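Local coordinates for Plm1 (Streptomyces sp. HK803, PDB 4HXY), which probably reduces the beta-keto group of a growing polyketide chain with NADPH, as the ketoreductase of the first module of phoslactomycin biosynthesis, at residues D282-I285 / A286-G289; A344-R347 / R348-Q352; E377-R381 / G382-L386; P428-G431 / S432-E435. All coordinates share one frame; numbering follows the deposited sequence.

In the fold
All four contacts are local: each joins the halves of one short unbroken piece of chain, and they follow one another in series without nesting or crossing. Contact 1 rounds a turn between strand 270-275 and helix 290-310, beside helix 67-77. Contact 2 lies on the last turns of helix 333-351, its centre about 29 Å from that of contact 1, on the opposite side of the chain's centre. Contact 3 ends helix 372-380 near the bound NADPH and leads into the short, weakly bonded strand about 383-384, which runs antiparallel to strand 408-412. Contact 4 follows helix 414-421 and rests between that helix and strand 167-175; its nearest atoms are about 8 Å from contact 3.

Contact 1. Residues D282-I285 / A286-G289; sequences DVRI and AETG
Arg284 and Thr288 are joined through a backbone oxygen: Thr288 OG1 donates to Arg284 O at 2.9 Å, and Glu287 N reaches the same Arg284 O, also at 2.9 Å, from the opposite face of the carbonyl plane. Two donors thus grip one acceptor from above and below. A further backbone bond, Thr288 N to Ile285 O (3.1 Å), tightens the turn. Thr288 places its hydroxyl beside its own backbone N (chi1 -57°), which leaves OG1 turned back on the chain. The methyl Val283 CG1 packs against the hydroxyl oxygen Thr288 OG1 (3.4 Å) and against Glu287 CB (3.8 Å), and the valine side chain also touches Gln296 of helix 290-310. A valine in place of Thr288 would probably keep much of this packing but leave Arg284 O with one donor fewer and the turn less firmly closed. The charged groups lie farther out. Arg284 NH2 binds the syn lone pair of Asp282 OD1 at 2.7 Å, in the guanidinium plane, while Glu287 OE2 rests 3.5 Å from Arg284 CB without its carboxylate touching the guanidinium. Ile285, by contrast, is buried against Leu71 and Leu74 of helix 67-77, where an apolar side chain suits. What results is a short 3-10 turn leading to Gly289, the N-cap of helix 290-310, within the Rossmann-type ketoreductase domain.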
# COMPACT_ATOMS: atom_id res chain seq x y z
N ASP A 282 -5.53 11.64 -9.69
CA ASP A 282 -6.71 11.98 -8.89
C ASP A 282 -7.95 11.61 -9.72
O ASP A 282 -8.39 12.40 -10.55
CB ASP A 282 -6.68 13.47 -8.57
CG ASP A 282 -7.89 13.95 -7.78
OD1 ASP A 282 -8.68 13.12 -7.29
OD2 ASP A 282 -8.06 15.19 -7.67
N VAL A 283 -8.45 10.40 -9.52
CA VAL A 283 -9.58 9.87 -10.26
C VAL A 283 -10.47 9.06 -9.31
O VAL A 283 -10.00 8.09 -8.71
CB VAL A 283 -9.11 8.94 -11.42
CG1 VAL A 283 -10.28 8.56 -12.34
CG2 VAL A 283 -7.98 9.62 -12.21
N ARG A 284 -11.74 9.44 -9.19
CA ARG A 284 -12.67 8.69 -8.34
C ARG A 284 -12.87 7.28 -8.87
O ARG A 284 -12.71 7.03 -10.06
CB ARG A 284 -14.03 9.40 -8.24
CG ARG A 284 -14.00 10.83 -7.65
CD ARG A 284 -13.46 10.95 -6.23
NE ARG A 284 -12.19 11.71 -6.18
CZ ARG A 284 -11.96 12.82 -5.48
NH1 ARG A 284 -12.89 13.36 -4.68
NH2 ARG A 284 -10.76 13.41 -5.55
N ILE A 285 -13.26 6.37 -7.98
CA ILE A 285 -13.53 5.00 -8.35
C ILE A 285 -14.55 4.94 -9.48
O ILE A 285 -14.39 4.15 -10.42
CB ILE A 285 -14.05 4.18 -7.13
CG1 ILE A 285 -12.89 3.90 -6.17
CG2 ILE A 285 -14.74 2.87 -7.58
CD1 ILE A 285 -13.33 3.49 -4.77
N ALA A 286 -15.56 5.81 -9.40
CA ALA A 286 -16.62 5.84 -10.41
C ALA A 286 -16.11 6.15 -11.82
O ALA A 286 -16.76 5.77 -12.80
CB ALA A 286 -17.70 6.85 -10.03
N GLU A 287 -14.98 6.85 -11.91
CA GLU A 287 -14.38 7.24 -13.18
C GLU A 287 -13.16 6.38 -13.54
O GLU A 287 -12.55 6.63 -14.58
CB GLU A 287 -13.95 8.71 -13.14
CG GLU A 287 -15.09 9.73 -13.34
CD GLU A 287 -16.17 9.67 -12.30
OE1 GLU A 287 -17.31 9.26 -12.66
OE2 GLU A 287 -15.91 10.04 -11.14
N THR A 288 -12.81 5.42 -12.71
CA THR A 288 -11.64 4.56 -12.94
C THR A 288 -12.02 3.22 -13.57
O THR A 288 -12.70 2.42 -12.95
CB THR A 288 -10.89 4.26 -11.62
OG1 THR A 288 -10.50 5.48 -10.99
CG2 THR A 288 -9.63 3.47 -11.90
N GLY A 289 -11.57 2.97 -14.80
CA GLY A 289 -11.75 1.66 -15.41
C GLY A 289 -10.62 0.70 -15.07
O GLY A 289 -9.59 1.15 -14.56
O HOH W 1 -12.83 11.48 -10.96

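Contact 2. Residues A344-R347 / R348-Q352; sequences ALAR and RRREQ
Four successive i to i+4 bonds run from Arg348 N to Ala344 O, Arg349 N to Leu345 O, Arg350 N to Ala346 O and Glu351 N to Arg347 O, each between 2.9 and 3.1 Å, as in a regular alpha helix. On one side Leu345 CD1 sits over a face of the Arg348 guanidinium, 3.4 Å from Arg348 NH2. Leu345 extends CG away from its backbone N (chi1 177°), and Arg348 bends at chi3 (79°) to lay its flat group across that methyl. The apolar leucine suits the face turned to helix 290-310, where it meets Ala304 and Leu305, while Arg348 NH2 forms a salt bridge to Asp308. These residues belong to the end of helix 333-351, which packs against strand 316-322 of the Rossmann-type domain. Arg349 also reaches Asp308 with its NH1, and its guanidinium makes a cation-pi contact with Phe317. Arg350 folds back along the helix: Ala346 O and Arg347 CA lie over one face of its guanidinium, and Arg350 NH2 is 3.7 Å from Arg347 CG. Its NH1 bonds to Ala356 O and Asp406, so an alanine in place of Arg350 would probably leave Asp406 without this charged mate and Ala356 O without this donor, and strip the guanidinium from Ala346 O and Arg347. Glu351 CG rests 3.2 Å from Arg347 O, and Glu351 OE1 accepts from Ala103 N.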
# COMPACT_ATOMS: atom_id res chain seq x y z
N ALA A 344 2.72 -5.25 1.43
CA ALA A 344 2.58 -6.71 1.49
C ALA A 344 3.78 -7.42 0.90
O ALA A 344 4.19 -8.44 1.42
CB ALA A 344 1.31 -7.19 0.80
N LEU A 345 4.34 -6.87 -0.18
CA LEU A 345 5.51 -7.47 -0.81
C LEU A 345 6.68 -7.45 0.17
O LEU A 345 7.41 -8.43 0.25
CB LEU A 345 5.88 -6.74 -2.08
CG LEU A 345 7.14 -7.23 -2.77
CD1 LEU A 345 7.04 -8.70 -3.15
CD2 LEU A 345 7.40 -6.33 -3.98
N ALA A 346 6.88 -6.36 0.92
CA ALA A 346 7.96 -6.35 1.89
C ALA A 346 7.77 -7.47 2.91
O ALA A 346 8.73 -8.15 3.27
CB ALA A 346 8.12 -4.99 2.57
N ARG A 347 6.54 -7.65 3.40
CA ARG A 347 6.26 -8.74 4.35
C ARG A 347 6.56 -10.10 3.72
O ARG A 347 7.15 -10.97 4.37
CB ARG A 347 4.80 -8.69 4.82
CG ARG A 347 4.49 -7.52 5.71
CD ARG A 347 3.15 -7.64 6.43
NE ARG A 347 2.02 -7.43 5.53
CZ ARG A 347 1.20 -8.39 5.09
NH1 ARG A 347 1.34 -9.67 5.46
NH2 ARG A 347 0.21 -8.04 4.26
N ARG A 348 6.16 -10.26 2.48
CA ARG A 348 6.33 -11.52 1.76
C ARG A 348 7.80 -11.86 1.62
O ARG A 348 8.23 -12.99 1.87
CB ARG A 348 5.64 -11.47 0.39
CG ARG A 348 5.54 -12.81 -0.29
CD ARG A 348 4.96 -12.69 -1.67
NE ARG A 348 5.93 -12.23 -2.65
CZ ARG A 348 5.69 -12.08 -3.95
NH1 ARG A 348 4.49 -12.33 -4.45
NH2 ARG A 348 6.67 -11.70 -4.77
N ARG A 349 8.60 -10.85 1.27
CA ARG A 349 10.02 -11.06 1.04
C ARG A 349 10.73 -11.43 2.35
O ARG A 349 11.58 -12.33 2.38
CB ARG A 349 10.63 -9.79 0.39
CG ARG A 349 12.09 -9.90 0.04
CD ARG A 349 12.54 -8.74 -0.89
NE ARG A 349 13.97 -8.80 -1.15
CZ ARG A 349 14.54 -9.33 -2.22
NH1 ARG A 349 13.81 -9.82 -3.20
NH2 ARG A 349 15.87 -9.33 -2.30
N ARG A 350 10.37 -10.76 3.45
CA ARG A 350 10.91 -11.12 4.77
C ARG A 350 10.54 -12.54 5.20
O ARG A 350 11.38 -13.23 5.81
CB ARG A 350 10.51 -10.12 5.83
CG ARG A 350 11.16 -8.77 5.64
CD ARG A 350 11.06 -7.89 6.88
NE ARG A 350 9.68 -7.65 7.30
CZ ARG A 350 8.91 -6.64 6.89
NH1 ARG A 350 9.36 -5.73 6.03
NH2 ARG A 350 7.66 -6.53 7.34
N GLU A 351 9.35 -13.00 4.83
CA GLU A 351 8.89 -14.37 5.13
C GLU A 351 9.76 -15.39 4.40
O GLU A 351 9.94 -16.53 4.86
CB GLU A 351 7.41 -14.55 4.74
CG GLU A 351 6.49 -13.82 5.67
CD GLU A 351 5.01 -13.77 5.24
OE1 GLU A 351 4.66 -14.07 4.07
OE2 GLU A 351 4.20 -13.39 6.11
N GLN A 352 10.33 -14.95 3.28
CA GLN A 352 11.22 -15.76 2.46
C GLN A 352 12.68 -15.62 2.92
O GLN A 352 13.59 -16.09 2.25
CB GLN A 352 11.03 -15.39 0.98
CG GLN A 352 9.64 -15.69 0.47
CD GLN A 352 9.33 -15.13 -0.93
OE1 GLN A 352 10.05 -14.29 -1.46
NE2 GLN A 352 8.21 -15.58 -1.50

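Contact 3. Residues E377-R381 / G382-L386; sequences ELRKR and GLTPL
Leu383 meets Leu378 across the end of the helix, Leu383 CD1 lying 3.7 Å from Leu378 CD2 as the two branched side chains slant across each other. Arg381 NH1 approaches the same Leu383 methyl, CD1, at 3.6 Å. An apolar residue suits this buried place, since Leu383 also packs on Val412 and Phe417. Its backbone N bonds to Leu378 O at 2.9 Å, and Gly382 N bonds to Arg379 O at 3.1 Å; together they make a Schellman motif with Gly382 as C-prime residue. Gly382 has a positive phi (77°), and a CB there would clash with Arg381 O, hence a residue without a side chain. Arg379 runs out from the helix with an extended chain, and Pro385 CD and Thr384 CG2 lie over one face of its guanidinium, Thr384 CG2 being 3.6 Å from Arg379 NH1. Thr384 points its methyl at the arginine, while its OG1 is linked through a water to Arg379 O. That oxygen, which also accepts from Arg416, is thereby well supplied with donors. The chemistry thus divides the work: the Schellman bonds end the helix, and the guanidinium of Arg379 lies flat against the carbons of Thr384 and Pro385 where the chain leaves it.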
# COMPACT_ATOMS: atom_id res chain seq x y z
N GLU A 377 -2.93 22.56 0.59
CA GLU A 377 -4.16 21.81 0.90
C GLU A 377 -3.91 20.69 1.91
O GLU A 377 -4.78 20.36 2.72
CB GLU A 377 -4.73 21.18 -0.37
CG GLU A 377 -5.46 22.15 -1.29
CD GLU A 377 -6.74 22.69 -0.66
OE1 GLU A 377 -7.57 21.88 -0.22
OE2 GLU A 377 -6.88 23.93 -0.60
N LEU A 378 -2.73 20.08 1.82
CA LEU A 378 -2.34 19.03 2.76
C LEU A 378 -2.22 19.61 4.18
O LEU A 378 -2.72 19.03 5.15
CB LEU A 378 -1.02 18.35 2.31
CG LEU A 378 -1.16 17.27 1.22
CD1 LEU A 378 0.20 16.90 0.63
CD2 LEU A 378 -1.86 16.02 1.73
N ARG A 379 -1.57 20.76 4.30
CA ARG A 379 -1.38 21.41 5.60
C ARG A 379 -2.71 21.72 6.23
O ARG A 379 -2.89 21.59 7.44
CB ARG A 379 -0.56 22.69 5.45
CG ARG A 379 0.87 22.44 5.11
CD ARG A 379 1.50 23.71 4.53
NE ARG A 379 2.94 23.59 4.34
CZ ARG A 379 3.85 23.65 5.31
NH1 ARG A 379 3.49 23.82 6.58
NH2 ARG A 379 5.14 23.54 5.01
N LYS A 380 -3.66 22.07 5.37
CA LYS A 380 -5.03 22.32 5.78
C LYS A 380 -5.65 21.11 6.47
O LYS A 380 -6.39 21.26 7.45
CB LYS A 380 -5.87 22.71 4.55
CG LYS A 380 -7.17 23.41 4.86
CD LYS A 380 -7.70 24.19 3.66
CE LYS A 380 -6.97 25.52 3.49
NZ LYS A 380 -7.39 26.26 2.24
N ARG A 381 -5.37 19.91 5.96
CA ARG A 381 -5.88 18.68 6.56
C ARG A 381 -4.87 17.96 7.46
O ARG A 381 -4.92 16.74 7.64
CB ARG A 381 -6.49 17.76 5.51
CG ARG A 381 -5.60 17.28 4.40
CD ARG A 381 -6.51 16.79 3.26
NE ARG A 381 -5.80 16.00 2.26
CZ ARG A 381 -5.35 14.76 2.45
NH1 ARG A 381 -5.51 14.13 3.61
NH2 ARG A 381 -4.72 14.14 1.46
N GLY A 382 -3.99 18.74 8.05
CA GLY A 382 -3.11 18.27 9.11
C GLY A 382 -1.92 17.44 8.66
O GLY A 382 -1.34 16.70 9.47
N LEU A 383 -1.56 17.54 7.39
CA LEU A 383 -0.37 16.86 6.90
C LEU A 383 0.62 17.94 6.49
O LEU A 383 0.32 18.80 5.65
CB LEU A 383 -0.71 15.92 5.74
CG LEU A 383 -1.65 14.78 6.13
CD1 LEU A 383 -2.17 14.09 4.86
CD2 LEU A 383 -0.98 13.76 7.03
N THR A 384 1.75 17.97 7.17
CA THR A 384 2.80 18.91 6.85
C THR A 384 3.87 18.15 6.08
O THR A 384 4.31 17.09 6.52
CB THR A 384 3.38 19.53 8.12
OG1 THR A 384 2.33 20.18 8.86
CG2 THR A 384 4.49 20.55 7.79
N PRO A 385 4.29 18.68 4.93
CA PRO A 385 5.38 17.99 4.22
C PRO A 385 6.64 17.83 5.07
O PRO A 385 7.04 18.77 5.76
CB PRO A 385 5.61 18.87 3.00
CG PRO A 385 4.28 19.50 2.75
CD PRO A 385 3.73 19.78 4.13
N LEU A 386 7.24 16.63 5.02
CA LEU A 386 8.47 16.35 5.77
C LEU A 386 9.59 17.13 5.11
O LEU A 386 9.69 17.12 3.89
CB LEU A 386 8.82 14.87 5.69
CG LEU A 386 7.89 13.92 6.41
CD1 LEU A 386 8.08 12.46 5.89
CD2 LEU A 386 8.10 14.03 7.92
O HOH W 2 -0.57 20.49 9.30

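Contact 4. Residues P428-G431 / S432-E435; sequences PLFG and SFEE
Phe430 and Phe433 meet at an edge, Phe433 CD2 lying near the plane of the Phe430 ring and 4.1 Å from Phe430 CD1. On one face of the Phe430 ring sits Leu429 CD2, offset toward the rim; on one face of the Phe433 ring sits Ser432 OG, likewise offset, and Phe430 O comes near the edge of that ring. This is a turn of 3-10 helix, residues 428-433, that follows helix 414-421. Its i to i+3 bonds run from Phe433 N to Phe430 O (2.9 Å) and from Glu434 N to Gly431 O (3.2 Å), each donor standing above the carbonyl plane. The tight 3-10 winding sets the two phenylalanines three residues apart on one side of the turn. Both carry CG beside their own backbone N (chi1 -65° for Phe430), and this common torsion brings CD1 of one ring to CD2 of the other, the rings crossing obliquely. Large aromatics suit this side because other rings await them: Phe430 meets Phe417, Phe421 and Trp327 edge-to-face, and Phe433 stacks on Trp414. They thereby fasten the turn to helix 414-421, while Leu429, Ser432 and Phe433 also touch strand 167-175. Glu434 lays its extended chain over the Gly431 backbone, OE2 lying 3.6 Å from Gly431 CA and CG 3.6 Å from Gly431 O. The acidic end of this exposed residue suits the solvent side. A water bridges the backbone on the first turn, donating to Leu429 O at 2.9 Å and accepting from Ser432 N at 3.0 Å.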
# COMPACT_ATOMS: atom_id res chain seq x y z
N PRO A 428 -12.88 4.13 13.05
CA PRO A 428 -12.32 3.56 14.27
C PRO A 428 -10.81 3.29 14.18
O PRO A 428 -10.18 2.99 15.19
CB PRO A 428 -13.10 2.26 14.45
CG PRO A 428 -13.57 1.91 13.10
CD PRO A 428 -13.83 3.22 12.40
N LEU A 429 -10.25 3.40 12.97
CA LEU A 429 -8.81 3.19 12.75
C LEU A 429 -7.95 4.08 13.64
O LEU A 429 -6.88 3.64 14.07
CB LEU A 429 -8.49 3.45 11.27
CG LEU A 429 -7.05 3.18 10.83
CD1 LEU A 429 -6.73 1.68 10.82
CD2 LEU A 429 -6.81 3.78 9.45
N PHE A 430 -8.40 5.31 13.90
CA PHE A 430 -7.59 6.29 14.60
C PHE A 430 -8.03 6.52 16.04
O PHE A 430 -7.74 7.57 16.62
CB PHE A 430 -7.66 7.61 13.85
CG PHE A 430 -7.06 7.57 12.49
CD1 PHE A 430 -5.70 7.38 12.36
CD2 PHE A 430 -7.83 7.72 11.35
CE1 PHE A 430 -5.11 7.35 11.11
CE2 PHE A 430 -7.23 7.69 10.10
CZ PHE A 430 -5.88 7.50 9.99
N GLY A 431 -8.68 5.53 16.64
CA GLY A 431 -9.11 5.64 18.04
C GLY A 431 -8.08 6.17 19.03
O GLY A 431 -8.42 6.92 19.95
N SER A 432 -6.81 5.82 18.83
CA SER A 432 -5.75 6.20 19.77
C SER A 432 -5.38 7.69 19.70
O SER A 432 -4.66 8.19 20.56
CB SER A 432 -4.52 5.33 19.54
OG SER A 432 -3.89 5.64 18.30
N PHE A 433 -5.90 8.39 18.69
CA PHE A 433 -5.68 9.83 18.51
C PHE A 433 -6.92 10.67 18.87
O PHE A 433 -6.90 11.89 18.75
CB PHE A 433 -5.20 10.11 17.08
CG PHE A 433 -3.95 9.35 16.73
CD1 PHE A 433 -2.71 9.79 17.19
CD2 PHE A 433 -4.03 8.17 16.03
CE1 PHE A 433 -1.56 9.06 16.92
CE2 PHE A 433 -2.90 7.43 15.76
CZ PHE A 433 -1.66 7.88 16.19
N GLU A 434 -7.98 10.01 19.32
CA GLU A 434 -9.21 10.69 19.70
C GLU A 434 -9.05 11.36 21.07
O GLU A 434 -8.07 11.13 21.80
CB GLU A 434 -10.38 9.73 19.76
CG GLU A 434 -10.79 9.16 18.40
CD GLU A 434 -11.93 8.17 18.50
OE1 GLU A 434 -12.57 8.08 19.58
OE2 GLU A 434 -12.21 7.46 17.50
N GLU A 435 -10.04 12.19 21.40
CA GLU A 435 -10.07 12.92 22.66
C GLU A 435 -9.97 11.95 23.84
O GLU A 435 -10.78 11.02 23.96
CB GLU A 435 -11.37 13.73 22.78
CG GLU A 435 -11.36 14.77 23.91
CD GLU A 435 -12.75 15.07 24.51
OE1 GLU A 435 -12.79 15.74 25.57
OE2 GLU A 435 -13.78 14.65 23.94
O HOH W 3 -5.76 3.99 16.69